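Local coordinates for protein kallistatin (PDB 6F4V) that inhibits tissue kallikrein as a serpin, forming a stable equimolar complex with the protease, which cleaves it at the reactive site and releases a small C-terminal fragment, at residues A[40-45]-A[117-122]; A[96-101]-A[162-167]; A[294-299]-A[311-316]. All coordinates share one frame; numbering follows the deposited sequence.

Contact 1: residues A[40-45]-A[117-122]; sequences YAMLSL and YEAKLF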
ATOM      1  N   TYR A  40      -5.712  10.283  -1.367  1.00 22.19           N
ATOM      2  CA  TYR A  40      -5.445  11.517  -2.109  1.00 22.74           C
ATOM      3  C   TYR A  40      -6.476  11.797  -3.198  1.00 22.84           C
ATOM      4  O   TYR A  40      -6.855  12.948  -3.410  1.00 22.65           O
ATOM      5  CB  TYR A  40      -4.002  11.527  -2.600  1.00 22.27           C
ATOM      6  CG  TYR A  40      -3.039  11.910  -1.494  1.00 22.58           C
ATOM      7  CD1 TYR A  40      -2.795  11.073  -0.400  1.00 22.52           C
ATOM      8  CD2 TYR A  40      -2.403  13.140  -1.503  1.00 24.13           C
ATOM      9  CE1 TYR A  40      -1.931  11.439   0.620  1.00 23.45           C
ATOM     10  CE2 TYR A  40      -1.520  13.497  -0.504  1.00 24.57           C
ATOM     11  CZ  TYR A  40      -1.296  12.670   0.558  1.00 24.24           C
ATOM     12  OH  TYR A  40      -0.442  13.099   1.537  1.00 25.01           O
ATOM     13  N   ALA A  41      -6.995  10.748  -3.839  1.00 22.76           N
ATOM     14  CA  ALA A  41      -8.101  10.945  -4.774  1.00 23.34           C
ATOM     15  C   ALA A  41      -9.355  11.465  -4.043  1.00 24.39           C
ATOM     16  O   ALA A  41     -10.015  12.433  -4.501  1.00 24.33           O
ATOM     17  CB  ALA A  41      -8.392   9.668  -5.524  1.00 22.99           C
ATOM     18  N   MET A  42      -9.628  10.916  -2.871  1.00 24.63           N
ATOM     19  CA  MET A  42     -10.733  11.441  -2.065  1.00 26.12           C
ATOM     20  C   MET A  42     -10.537  12.921  -1.664  1.00 26.57           C
ATOM     21  O   MET A  42     -11.469  13.730  -1.801  1.00 26.57           O
ATOM     22  CB  MET A  42     -10.938  10.579  -0.829  1.00 26.98           C
ATOM     23  CG  MET A  42     -12.159  10.997  -0.011  1.00 28.54           C
ATOM     24  SD  MET A  42     -12.469   9.803   1.306  1.00 31.41           S
ATOM     25  CE  MET A  42     -11.262  10.166   2.457  1.00 32.74           C
ATOM     26  N   LEU A  43      -9.341  13.251  -1.173  1.00 25.58           N
ATOM     27  CA  LEU A  43      -8.970  14.625  -0.840  1.00 26.48           C
ATOM     28  C   LEU A  43      -9.219  15.585  -1.995  1.00 26.79           C
ATOM     29  O   LEU A  43      -9.694  16.721  -1.760  1.00 28.10           O
ATOM     30  CB  LEU A  43      -7.493  14.696  -0.434  1.00 26.34           C
ATOM     31  CG  LEU A  43      -6.933  16.084  -0.122  1.00 27.04           C
ATOM     32  CD1 LEU A  43      -7.559  16.665   1.123  1.00 27.23           C
ATOM     33  CD2 LEU A  43      -5.438  15.987   0.037  1.00 27.78           C
ATOM     34  N   SER A  44      -8.905  15.140  -3.221  1.00 26.02           N
ATOM     35  CA  SER A  44      -9.037  15.969  -4.396  1.00 26.19           C
ATOM     36  C   SER A  44     -10.457  16.404  -4.644  1.00 27.20           C
ATOM     37  O   SER A  44     -10.646  17.392  -5.329  1.00 27.14           O
ATOM     38  CB  SER A  44      -8.476  15.318  -5.670  1.00 25.78           C
ATOM     39  OG  SER A  44      -9.359  14.359  -6.234  1.00 24.74           O
ATOM     40  N   LEU A  45     -11.449  15.668  -4.161  1.00 26.94           N
ATOM     41  CA  LEU A  45     -12.859  16.143  -4.256  1.00 29.04           C
ATOM     42  C   LEU A  45     -13.073  17.503  -3.607  1.00 29.91           C
ATOM     43  O   LEU A  45     -13.982  18.216  -4.014  1.00 30.62           O
ATOM     44  CB  LEU A  45     -13.826  15.163  -3.584  1.00 29.24           C
ATOM     45  CG  LEU A  45     -13.975  13.806  -4.261  1.00 29.16           C
ATOM     46  CD1 LEU A  45     -14.597  12.832  -3.284  1.00 28.48           C
ATOM     47  CD2 LEU A  45     -14.786  13.923  -5.538  1.00 30.44           C
ATOM     48  N   TYR A 117     -16.397   7.232  -1.813  1.00 32.54           N
ATOM     49  CA  TYR A 117     -15.416   6.559  -0.986  1.00 33.07           C
ATOM     50  C   TYR A 117     -16.052   5.916   0.248  1.00 34.75           C
ATOM     51  O   TYR A 117     -15.344   5.377   1.077  1.00 35.90           O
ATOM     52  CB  TYR A 117     -14.253   7.527  -0.628  1.00 31.14           C
ATOM     53  CG  TYR A 117     -13.510   7.949  -1.886  1.00 29.79           C
ATOM     54  CD1 TYR A 117     -13.892   9.070  -2.610  1.00 28.66           C
ATOM     55  CD2 TYR A 117     -12.474   7.175  -2.387  1.00 28.71           C
ATOM     56  CE1 TYR A 117     -13.247   9.435  -3.787  1.00 28.20           C
ATOM     57  CE2 TYR A 117     -11.820   7.523  -3.558  1.00 27.87           C
ATOM     58  CZ  TYR A 117     -12.212   8.634  -4.265  1.00 27.47           C
ATOM     59  OH  TYR A 117     -11.587   8.929  -5.444  1.00 26.73           O
ATOM     60  N   GLU A 118     -17.374   5.985   0.357  1.00 37.16           N
ATOM     61  CA  GLU A 118     -18.093   5.538   1.563  1.00 39.62           C
ATOM     62  C   GLU A 118     -17.513   6.073   2.855  1.00 36.71           C
ATOM     63  O   GLU A 118     -17.432   5.365   3.848  1.00 35.72           O
ATOM     64  CB  GLU A 118     -18.169   4.013   1.582  1.00 43.67           C
ATOM     65  CG  GLU A 118     -18.835   3.482   0.318  1.00 46.83           C
ATOM     66  CD  GLU A 118     -19.676   2.246   0.546  0.78 49.59           C
ATOM     67  OE1 GLU A 118     -19.425   1.229  -0.139  0.72 53.03           O
ATOM     68  OE2 GLU A 118     -20.595   2.300   1.394  0.69 51.38           O
ATOM     69  N   ALA A 119     -17.097   7.333   2.827  1.00 34.34           N
ATOM     70  CA  ALA A 119     -16.485   7.979   3.982  1.00 35.08           C
ATOM     71  C   ALA A 119     -17.493   8.017   5.162  1.00 35.99           C
ATOM     72  O   ALA A 119     -18.641   8.368   4.965  1.00 36.11           O
ATOM     73  CB  ALA A 119     -16.034   9.389   3.614  1.00 34.27           C
ATOM     74  N   LYS A 120     -17.066   7.582   6.335  1.00 36.40           N
ATOM     75  CA  LYS A 120     -17.811   7.793   7.567  1.00 37.87           C
ATOM     76  C   LYS A 120     -17.457   9.173   8.100  1.00 37.05           C
ATOM     77  O   LYS A 120     -16.289   9.527   8.131  1.00 35.70           O
ATOM     78  CB  LYS A 120     -17.419   6.754   8.610  1.00 39.42           C
ATOM     79  CG  LYS A 120     -17.892   5.336   8.334  1.00 42.78           C
ATOM     80  CD  LYS A 120     -17.451   4.432   9.490  1.00 45.64           C
ATOM     81  CE  LYS A 120     -18.286   3.161   9.632  0.76 47.46           C
ATOM     82  NZ  LYS A 120     -17.768   2.069   8.766  0.79 48.05           N
ATOM     83  N   LEU A 121     -18.449   9.942   8.550  1.00 36.20           N
ATOM     84  CA  LEU A 121     -18.183  11.260   9.112  1.00 38.02           C
ATOM     85  C   LEU A 121     -18.197  11.209  10.637  1.00 39.50           C
ATOM     86  O   LEU A 121     -19.124  10.667  11.232  1.00 40.79           O
ATOM     87  CB  LEU A 121     -19.215  12.270   8.631  1.00 39.18           C
ATOM     88  CG  LEU A 121     -19.439  12.355   7.123  1.00 39.70           C
ATOM     89  CD1 LEU A 121     -20.420  13.485   6.830  1.00 40.72           C
ATOM     90  CD2 LEU A 121     -18.138  12.526   6.353  1.00 39.10           C
ATOM     91  N   PHE A 122     -17.161  11.749  11.250  1.00 38.54           N
ATOM     92  CA  PHE A 122     -17.093  11.900  12.684  1.00 40.76           C
ATOM     93  C   PHE A 122     -16.875  13.364  12.994  1.00 41.78           C
ATOM     94  O   PHE A 122     -16.200  14.078  12.234  1.00 41.66           O
ATOM     95  CB  PHE A 122     -15.941  11.094  13.256  1.00 41.88           C
ATOM     96  CG  PHE A 122     -16.060   9.627  13.031  1.00 43.26           C
ATOM     97  CD1 PHE A 122     -16.864   8.843  13.863  1.00 46.10           C
ATOM     98  CD2 PHE A 122     -15.371   9.013  11.989  1.00 42.83           C
ATOM     99  CE1 PHE A 122     -16.973   7.463  13.653  1.00 46.65           C
ATOM    100  CE2 PHE A 122     -15.476   7.647  11.773  1.00 43.69           C
ATOM    101  CZ  PHE A 122     -16.281   6.869  12.603  1.00 45.90           C
TER
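Met42 lies across one face of the Tyr117 phenol ring, its CB almost directly over the middle: the CB of Met42 stands 3.7 Å from the centroid of the Tyr117 ring, only 10° off the normal, a CH-pi contact. The two side chains slide past each other in opposite directions. CG of Met42, anti to the backbone N (chi1 -175°), lies by CG and CD1 of the ring. SD of Met42 then comes to 3.5 Å from CB of Tyr117. SD of Met42 stands obliquely to the Tyr117 ring, 4.7 Å from its centroid, making this also a Met-aromatic contact. The same SD of Met42 also lies 4.3 Å from CB of Ala119. Tyr117 lies where helix 107-117 runs out, and Ala119 leads into strand 120-124, so Met42 of helix 33-44 packs against the junction by which the serpin chain passes from a helix into the border strand of its large central sheet. Leu45 approaches elsewhere, its CD1 lying at the edge of the ring, 3.7 Å from CE1 of Tyr117. At the far end the hydroxyl oxygen meets the flank of helix 33-44, with OH of Tyr117 3.3 Å from CB of Ala41. That buried hydroxyl is hydrogen-bonded to His72 ND1, which ties the ring to helix 68-83 as well. An alanine in place of Tyr117 would probably leave His72 without its hydroxyl mate and open a gap beneath CB of Met42 and beside CD1 of Leu45. One turn along helix 33-44, the buried OG of Ser44 donates to O of Ala41 at 2.7 Å, in the carbonyl plane and on a lone pair.

Contact 2: residues A[96-101]-A[162-167]; sequences ALFLSH and VLVNYI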
ATOM      1  N   ALA A  96     -12.735   7.799   6.228  1.00 29.09           N
ATOM      2  CA  ALA A  96     -13.423   8.609   7.202  1.00 29.39           C
ATOM      3  C   ALA A  96     -12.905  10.041   7.156  1.00 29.96           C
ATOM      4  O   ALA A  96     -11.738  10.296   6.783  1.00 28.08           O
ATOM      5  CB  ALA A  96     -13.235   8.013   8.590  1.00 30.19           C
ATOM      6  N   LEU A  97     -13.789  10.969   7.527  1.00 29.54           N
ATOM      7  CA  LEU A  97     -13.418  12.324   7.734  1.00 30.73           C
ATOM      8  C   LEU A  97     -13.737  12.657   9.196  1.00 31.91           C
ATOM      9  O   LEU A  97     -14.862  12.440   9.672  1.00 32.24           O
ATOM     10  CB  LEU A  97     -14.238  13.251   6.835  1.00 32.72           C
ATOM     11  CG  LEU A  97     -14.146  13.065   5.320  1.00 33.36           C
ATOM     12  CD1 LEU A  97     -15.119  14.028   4.659  1.00 34.35           C
ATOM     13  CD2 LEU A  97     -12.729  13.305   4.842  1.00 33.81           C
ATOM     14  N   PHE A  98     -12.744  13.188   9.878  1.00 31.50           N
ATOM     15  CA  PHE A  98     -12.900  13.732  11.208  1.00 33.67           C
ATOM     16  C   PHE A  98     -13.040  15.240  11.043  1.00 33.66           C
ATOM     17  O   PHE A  98     -12.106  15.903  10.629  1.00 33.84           O
ATOM     18  CB  PHE A  98     -11.723  13.301  12.078  1.00 33.23           C
ATOM     19  CG  PHE A  98     -11.718  11.838  12.335  1.00 34.04           C
ATOM     20  CD1 PHE A  98     -11.142  10.961  11.425  1.00 33.89           C
ATOM     21  CD2 PHE A  98     -12.330  11.317  13.475  1.00 35.50           C
ATOM     22  CE1 PHE A  98     -11.158   9.597  11.655  1.00 34.26           C
ATOM     23  CE2 PHE A  98     -12.358   9.949  13.701  1.00 36.19           C
ATOM     24  CZ  PHE A  98     -11.767   9.088  12.794  1.00 35.36           C
ATOM     25  N   LEU A  99     -14.241  15.752  11.326  1.00 34.72           N
ATOM     26  CA  LEU A  99     -14.636  17.119  11.012  1.00 36.57           C
ATOM     27  C   LEU A  99     -14.690  17.974  12.269  1.00 37.93           C
ATOM     28  O   LEU A  99     -15.212  17.533  13.278  1.00 38.36           O
ATOM     29  CB  LEU A  99     -16.027  17.096  10.399  1.00 37.06           C
ATOM     30  CG  LEU A  99     -16.219  16.265   9.132  1.00 37.21           C
ATOM     31  CD1 LEU A  99     -17.680  16.284   8.724  1.00 37.20           C
ATOM     32  CD2 LEU A  99     -15.335  16.781   8.011  1.00 37.14           C
ATOM     33  N   SER A 100     -14.174  19.194  12.199  1.00 40.83           N
ATOM     34  CA  SER A 100     -14.261  20.128  13.325  1.00 43.89           C
ATOM     35  C   SER A 100     -15.737  20.319  13.715  1.00 46.92           C
ATOM     36  O   SER A 100     -16.567  20.562  12.844  1.00 46.39           O
ATOM     37  CB  SER A 100     -13.634  21.480  12.954  1.00 44.16           C
ATOM     38  OG  SER A 100     -13.725  22.410  14.034  1.00 45.63           O
ATOM     39  N   HIS A 101     -16.057  20.160  15.002  1.00 51.51           N
ATOM     40  CA  HIS A 101     -17.387  20.517  15.540  1.00 57.42           C
ATOM     41  C   HIS A 101     -17.871  21.928  15.153  1.00 58.72           C
ATOM     42  O   HIS A 101     -19.067  22.137  15.045  1.00 64.75           O
ATOM     43  CB  HIS A 101     -17.424  20.408  17.085  1.00 60.54           C
ATOM     44  CG  HIS A 101     -17.818  19.055  17.599  1.00 63.63           C
ATOM     45  ND1 HIS A 101     -17.071  18.367  18.535  1.00 65.50           N
ATOM     46  CD2 HIS A 101     -18.897  18.275  17.334  1.00 66.11           C
ATOM     47  CE1 HIS A 101     -17.660  17.214  18.809  1.00 67.22           C
ATOM     48  NE2 HIS A 101     -18.767  17.131  18.088  1.00 67.75           N
ATOM     49  N   VAL A 162      -9.326  15.936   9.509  1.00 30.51           N
ATOM     50  CA  VAL A 162      -8.377  14.890   9.190  1.00 29.71           C
ATOM     51  C   VAL A 162      -9.109  13.843   8.363  1.00 29.36           C
ATOM     52  O   VAL A 162     -10.148  13.319   8.781  1.00 29.08           O
ATOM     53  CB  VAL A 162      -7.765  14.254  10.442  1.00 29.73           C
ATOM     54  CG1 VAL A 162      -6.838  13.106  10.053  1.00 29.23           C
ATOM     55  CG2 VAL A 162      -7.007  15.288  11.238  1.00 30.38           C
ATOM     56  N   LEU A 163      -8.566  13.581   7.178  1.00 28.84           N
ATOM     57  CA  LEU A 163      -9.021  12.513   6.315  1.00 29.15           C
ATOM     58  C   LEU A 163      -8.200  11.284   6.640  1.00 29.29           C
ATOM     59  O   LEU A 163      -6.990  11.375   6.834  1.00 27.93           O
ATOM     60  CB  LEU A 163      -8.786  12.935   4.880  1.00 31.08           C
ATOM     61  CG  LEU A 163      -9.073  11.993   3.747  1.00 32.73           C
ATOM     62  CD1 LEU A 163      -9.495  12.829   2.525  1.00 35.14           C
ATOM     63  CD2 LEU A 163      -7.907  11.067   3.411  1.00 33.54           C
ATOM     64  N   VAL A 164      -8.855  10.130   6.701  1.00 28.94           N
ATOM     65  CA  VAL A 164      -8.146   8.877   6.823  1.00 28.99           C
ATOM     66  C   VAL A 164      -8.736   7.805   5.939  1.00 27.51           C
ATOM     67  O   VAL A 164      -9.941   7.793   5.627  1.00 26.18           O
ATOM     68  CB  VAL A 164      -8.045   8.338   8.270  1.00 31.00           C
ATOM     69  CG1 VAL A 164      -7.560   9.406   9.214  1.00 32.28           C
ATOM     70  CG2 VAL A 164      -9.363   7.777   8.756  1.00 33.64           C
ATOM     71  N   ASN A 165      -7.878   6.885   5.527  1.00 26.91           N
ATOM     72  CA  ASN A 165      -8.396   5.618   5.068  1.00 27.84           C
ATOM     73  C   ASN A 165      -7.551   4.489   5.558  1.00 27.04           C
ATOM     74  O   ASN A 165      -6.475   4.702   6.114  1.00 26.60           O
ATOM     75  CB  ASN A 165      -8.568   5.607   3.572  1.00 29.59           C
ATOM     76  CG  ASN A 165      -7.292   5.435   2.820  1.00 29.90           C
ATOM     77  OD1 ASN A 165      -6.283   5.044   3.366  1.00 34.59           O
ATOM     78  ND2 ASN A 165      -7.343   5.711   1.527  1.00 32.59           N
ATOM     79  N   TYR A 166      -8.055   3.288   5.377  1.00 25.54           N
ATOM     80  CA  TYR A 166      -7.335   2.099   5.846  1.00 26.13           C
ATOM     81  C   TYR A 166      -7.635   0.948   4.898  1.00 24.73           C
ATOM     82  O   TYR A 166      -8.661   0.952   4.175  1.00 24.68           O
ATOM     83  CB  TYR A 166      -7.737   1.748   7.296  1.00 28.21           C
ATOM     84  CG  TYR A 166      -9.178   1.330   7.346  1.00 32.02           C
ATOM     85  CD1 TYR A 166      -9.550  -0.006   7.097  1.00 33.64           C
ATOM     86  CD2 TYR A 166     -10.184   2.270   7.573  1.00 33.32           C
ATOM     87  CE1 TYR A 166     -10.889  -0.387   7.088  1.00 35.47           C
ATOM     88  CE2 TYR A 166     -11.508   1.897   7.580  1.00 35.23           C
ATOM     89  CZ  TYR A 166     -11.859   0.575   7.352  1.00 36.31           C
ATOM     90  OH  TYR A 166     -13.194   0.224   7.334  1.00 38.66           O
ATOM     91  N   ILE A 167      -6.744  -0.032   4.927  1.00 24.35           N
ATOM     92  CA  ILE A 167      -6.903  -1.278   4.235  1.00 23.09           C
ATOM     93  C   ILE A 167      -6.445  -2.357   5.198  1.00 23.25           C
ATOM     94  O   ILE A 167      -5.448  -2.211   5.891  1.00 22.13           O
ATOM     95  CB  ILE A 167      -6.128  -1.312   2.889  1.00 23.02           C
ATOM     96  CG1 ILE A 167      -6.255  -2.682   2.207  1.00 23.37           C
ATOM     97  CG2 ILE A 167      -4.657  -0.933   3.067  1.00 22.71           C
ATOM     98  CD1 ILE A 167      -5.798  -2.716   0.755  1.00 23.04           C
TER
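Ala96, Leu97 and Phe98 pair with Val164, Leu163 and Val162 as antiparallel neighbours in the large central sheet of the serpin fold, the two strand directions lying 165° apart. Four backbone hydrogen bonds join them, two in each hydrogen-bonded pair. Ala96 and Val164 exchange N-H groups and carbonyls, both bonds at 2.9 Å from N to O. In the other pair the bond from N of Phe98 to O of Val162 is nearly straight at 176°, and N of Val162 returns one to O of Phe98. CA-H...O contacts fill in between: the CA-H of Leu163 is directed at O of Ala96, and that of Leu97 at O of Val162, 3.6 Å from CA to O. The apolar contacts divide between the two faces. Leu97 and Leu163, the non-hydrogen-bonded pair, meet on the side of helices 33-44 and 107-117, where CD2 of Leu97 is 4.0 Å from CB of Leu163. On the other face, against which helix 129-143 packs through Phe98 and Val162, the Phe98 ring turns its edge to O of Val162 and to a methyl group of Val164. This methyl, CG2 of Val164, lies 3.9 Å from both CE1 of Phe98 and CB of Ala96.

Contact 3: residues A[294-299]-A[311-316]; sequences DLFSKW and LEASKS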
ATOM      1  N   ASP A 294       2.305  21.481  -5.438  1.00 29.45           N
ATOM      2  CA  ASP A 294       1.178  22.407  -5.268  1.00 29.59           C
ATOM      3  C   ASP A 294       0.423  22.137  -3.983  1.00 28.85           C
ATOM      4  O   ASP A 294       0.181  23.058  -3.193  1.00 28.61           O
ATOM      5  CB  ASP A 294       0.206  22.396  -6.442  1.00 30.03           C
ATOM      6  CG  ASP A 294      -1.007  23.301  -6.200  1.00 31.56           C
ATOM      7  OD1 ASP A 294      -0.827  24.526  -6.368  1.00 32.93           O
ATOM      8  OD2 ASP A 294      -2.104  22.794  -5.821  1.00 29.41           O
ATOM      9  N   LEU A 295       0.045  20.878  -3.766  1.00 27.24           N
ATOM     10  CA  LEU A 295      -0.788  20.533  -2.618  1.00 27.27           C
ATOM     11  C   LEU A 295      -0.174  20.932  -1.279  1.00 27.33           C
ATOM     12  O   LEU A 295      -0.895  21.362  -0.344  1.00 28.23           O
ATOM     13  CB  LEU A 295      -1.129  19.017  -2.622  1.00 26.70           C
ATOM     14  CG  LEU A 295      -1.895  18.504  -1.410  1.00 26.65           C
ATOM     15  CD1 LEU A 295      -3.234  19.221  -1.294  1.00 27.49           C
ATOM     16  CD2 LEU A 295      -2.144  16.999  -1.475  1.00 26.77           C
ATOM     17  N   PHE A 296       1.132  20.765  -1.169  1.00 27.83           N
ATOM     18  CA  PHE A 296       1.859  21.062   0.074  1.00 28.65           C
ATOM     19  C   PHE A 296       2.439  22.474   0.128  1.00 30.60           C
ATOM     20  O   PHE A 296       3.261  22.759   0.997  1.00 34.81           O
ATOM     21  CB  PHE A 296       2.930  20.003   0.297  1.00 28.88           C
ATOM     22  CG  PHE A 296       2.333  18.656   0.587  1.00 28.00           C
ATOM     23  CD1 PHE A 296       1.735  18.419   1.816  1.00 28.09           C
ATOM     24  CD2 PHE A 296       2.286  17.674  -0.381  1.00 27.99           C
ATOM     25  CE1 PHE A 296       1.111  17.192   2.076  1.00 28.40           C
ATOM     26  CE2 PHE A 296       1.716  16.436  -0.104  1.00 27.32           C
ATOM     27  CZ  PHE A 296       1.134  16.201   1.125  1.00 27.25           C
ATOM     28  N   SER A 297       1.971  23.356  -0.744  1.00 29.22           N
ATOM     29  CA  SER A 297       2.452  24.737  -0.797  1.00 28.86           C
ATOM     30  C   SER A 297       1.413  25.682  -0.253  1.00 28.45           C
ATOM     31  O   SER A 297       0.255  25.321  -0.043  1.00 28.25           O
ATOM     32  CB  SER A 297       2.770  25.119  -2.243  1.00 29.05           C
ATOM     33  OG  SER A 297       1.571  25.356  -2.969  1.00 28.69           O
ATOM     34  N   LYS A 298       1.839  26.935  -0.080  1.00 28.75           N
ATOM     35  CA  LYS A 298       0.957  28.011   0.270  1.00 28.90           C
ATOM     36  C   LYS A 298      -0.106  28.318  -0.809  1.00 28.72           C
ATOM     37  O   LYS A 298      -1.053  29.100  -0.552  1.00 29.06           O
ATOM     38  CB  LYS A 298       1.812  29.264   0.561  1.00 29.97           C
ATOM     39  CG  LYS A 298       2.438  29.916  -0.666  1.00 30.48           C
ATOM     40  CD  LYS A 298       3.342  31.093  -0.292  1.00 31.73           C
ATOM     41  CE  LYS A 298       4.664  30.692   0.267  1.00 32.52           C
ATOM     42  NZ  LYS A 298       5.519  30.102  -0.782  1.00 33.73           N
ATOM     43  N   TRP A 299       0.044  27.749  -2.014  1.00 27.15           N
ATOM     44  CA  TRP A 299      -0.830  28.039  -3.138  1.00 27.20           C
ATOM     45  C   TRP A 299      -1.997  27.075  -3.357  1.00 27.75           C
ATOM     46  O   TRP A 299      -2.847  27.337  -4.194  1.00 27.95           O
ATOM     47  CB  TRP A 299      -0.004  28.125  -4.418  1.00 27.07           C
ATOM     48  CG  TRP A 299       1.143  29.045  -4.256  1.00 27.23           C
ATOM     49  CD1 TRP A 299       2.445  28.712  -4.129  1.00 27.32           C
ATOM     50  CD2 TRP A 299       1.073  30.473  -4.143  1.00 27.59           C
ATOM     51  NE1 TRP A 299       3.208  29.860  -3.981  1.00 28.52           N
ATOM     52  CE2 TRP A 299       2.383  30.946  -3.971  1.00 27.79           C
ATOM     53  CE3 TRP A 299       0.021  31.390  -4.160  1.00 27.74           C
ATOM     54  CZ2 TRP A 299       2.683  32.311  -3.839  1.00 28.58           C
ATOM     55  CZ3 TRP A 299       0.340  32.780  -4.020  1.00 28.01           C
ATOM     56  CH2 TRP A 299       1.628  33.191  -3.869  1.00 28.34           C
ATOM     57  N   LEU A 311      -7.882  27.252   3.645  1.00 42.89           N
ATOM     58  CA  LEU A 311      -7.342  26.007   4.158  1.00 40.09           C
ATOM     59  C   LEU A 311      -5.999  25.673   3.549  1.00 38.19           C
ATOM     60  O   LEU A 311      -5.740  25.984   2.396  1.00 36.77           O
ATOM     61  CB  LEU A 311      -8.316  24.867   3.879  1.00 39.47           C
ATOM     62  CG  LEU A 311      -9.687  24.992   4.552  1.00 40.74           C
ATOM     63  CD1 LEU A 311     -10.478  23.734   4.287  1.00 41.23           C
ATOM     64  CD2 LEU A 311      -9.575  25.222   6.053  1.00 41.22           C
ATOM     65  N   GLU A 312      -5.158  24.993   4.313  1.00 37.22           N
ATOM     66  CA  GLU A 312      -3.937  24.457   3.724  1.00 36.88           C
ATOM     67  C   GLU A 312      -3.603  23.068   4.282  1.00 34.73           C
ATOM     68  O   GLU A 312      -4.116  22.650   5.334  1.00 31.13           O
ATOM     69  CB  GLU A 312      -2.796  25.481   3.840  1.00 41.07           C
ATOM     70  CG  GLU A 312      -2.193  25.613   5.200  1.00 45.22           C
ATOM     71  CD  GLU A 312      -1.330  26.874   5.351  1.00 50.14           C
ATOM     72  OE1 GLU A 312      -0.746  27.363   4.337  1.00 49.61           O
ATOM     73  OE2 GLU A 312      -1.257  27.362   6.504  1.00 53.99           O
ATOM     74  N   ALA A 313      -2.758  22.351   3.548  1.00 32.28           N
ATOM     75  CA  ALA A 313      -2.304  21.036   3.975  1.00 32.02           C
ATOM     76  C   ALA A 313      -1.489  21.139   5.254  1.00 31.51           C
ATOM     77  O   ALA A 313      -0.717  22.071   5.406  1.00 33.06           O
ATOM     78  CB  ALA A 313      -1.457  20.397   2.887  1.00 30.55           C
ATOM     79  N   SER A 314      -1.694  20.196   6.170  1.00 31.07           N
ATOM     80  CA  SER A 314      -0.877  20.030   7.346  1.00 32.16           C
ATOM     81  C   SER A 314      -0.158  18.662   7.197  1.00 32.16           C
ATOM     82  O   SER A 314       0.375  18.376   6.128  1.00 35.14           O
ATOM     83  CB  SER A 314      -1.704  20.174   8.627  1.00 32.86           C
ATOM     84  OG  SER A 314      -0.831  20.350   9.750  1.00 34.31           O
ATOM     85  N   LYS A 315      -0.106  17.839   8.234  1.00 30.40           N
ATOM     86  CA  LYS A 315       0.676  16.612   8.192  1.00 29.23           C
ATOM     87  C   LYS A 315      -0.106  15.503   7.484  1.00 27.63           C
ATOM     88  O   LYS A 315      -1.338  15.461   7.549  1.00 27.24           O
ATOM     89  CB  LYS A 315       1.025  16.141   9.614  1.00 30.25           C
ATOM     90  CG  LYS A 315       1.943  17.065  10.433  1.00 31.56           C
ATOM     91  CD  LYS A 315       3.278  17.396   9.772  1.00 31.94           C
ATOM     92  CE  LYS A 315       4.242  16.215   9.831  1.00 32.78           C
ATOM     93  NZ  LYS A 315       5.504  16.486   9.098  1.00 32.80           N
ATOM     94  N   SER A 316       0.631  14.586   6.868  1.00 25.57           N
ATOM     95  CA  SER A 316       0.061  13.380   6.231  1.00 25.10           C
ATOM     96  C   SER A 316       0.958  12.182   6.494  1.00 24.95           C
ATOM     97  O   SER A 316       2.167  12.214   6.173  1.00 25.97           O
ATOM     98  CB  SER A 316      -0.116  13.574   4.706  1.00 25.02           C
ATOM     99  OG  SER A 316      -0.643  12.402   4.063  1.00 23.77           O
TER
HETATM  100  O   HOH W   1      -1.124  23.368   1.380  1.00 34.61           O
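A type I beta turn, Asp294 to Ser297, comes down on the start of strand 312-324, where Leu295 and Phe296 receive the methyl group of Ala313. CB of Ala313 lies 3.4 Å from O of Leu295 and also meets the Phe296 ring, obliquely, at 3.9 Å from CD1. In Phe296, chi1 (-67°) sets CG anti to the carbonyl carbon; O of Ser314 lies at the ring edge, its nearest ring atom being CE1 of Phe296 at a long 4.3 Å. Tyr40 and Leu287 pack against this ring too. The strand belongs to the central serpin sheet, between strands 269-282 and 328-340; strand 328-340, the last of the chain and lying between strands 159-172 and 312-324, antiparallel to both, is consistent with an inserted, cleaved reactive loop, as in cleaved serpins. Polar atoms of the two segments are joined through one water. It donates to O of Leu295 and to O of Ser297 and accepts from N of Ala313, the last at 2.9 Å. The turn itself is braced by Ser297: O of Asp294 takes bonds from both N and OG of Ser297, the hydroxyl donating at 2.7 Å. That OG of Ser297 in turn accepts from N of Trp299 at 3.0 Å, forming an ST turn.

Contacts 1 and 2 are wholly buried and lie next to each other, their centres 8 Å apart, whereas contact 3 is only partly buried and has an exposed residue at its margin. All three reach the same large sheet. In contact 2 two of its strands bond directly through their backbones; in contact 1 a helix packs by aromatic, sulfur and aliphatic contacts, with no hydrogen bond between the segments; in contact 3 a loop touches a strand through Ala313, while a water joins backbone polar atoms. Helix 33-44 runs through the group: Met42 lies against 117-122 and Leu163 of contact 2, while OH of Tyr40 is probably hydrogen-bonded to OG of Ser316 in contact 3, 2.6 Å away.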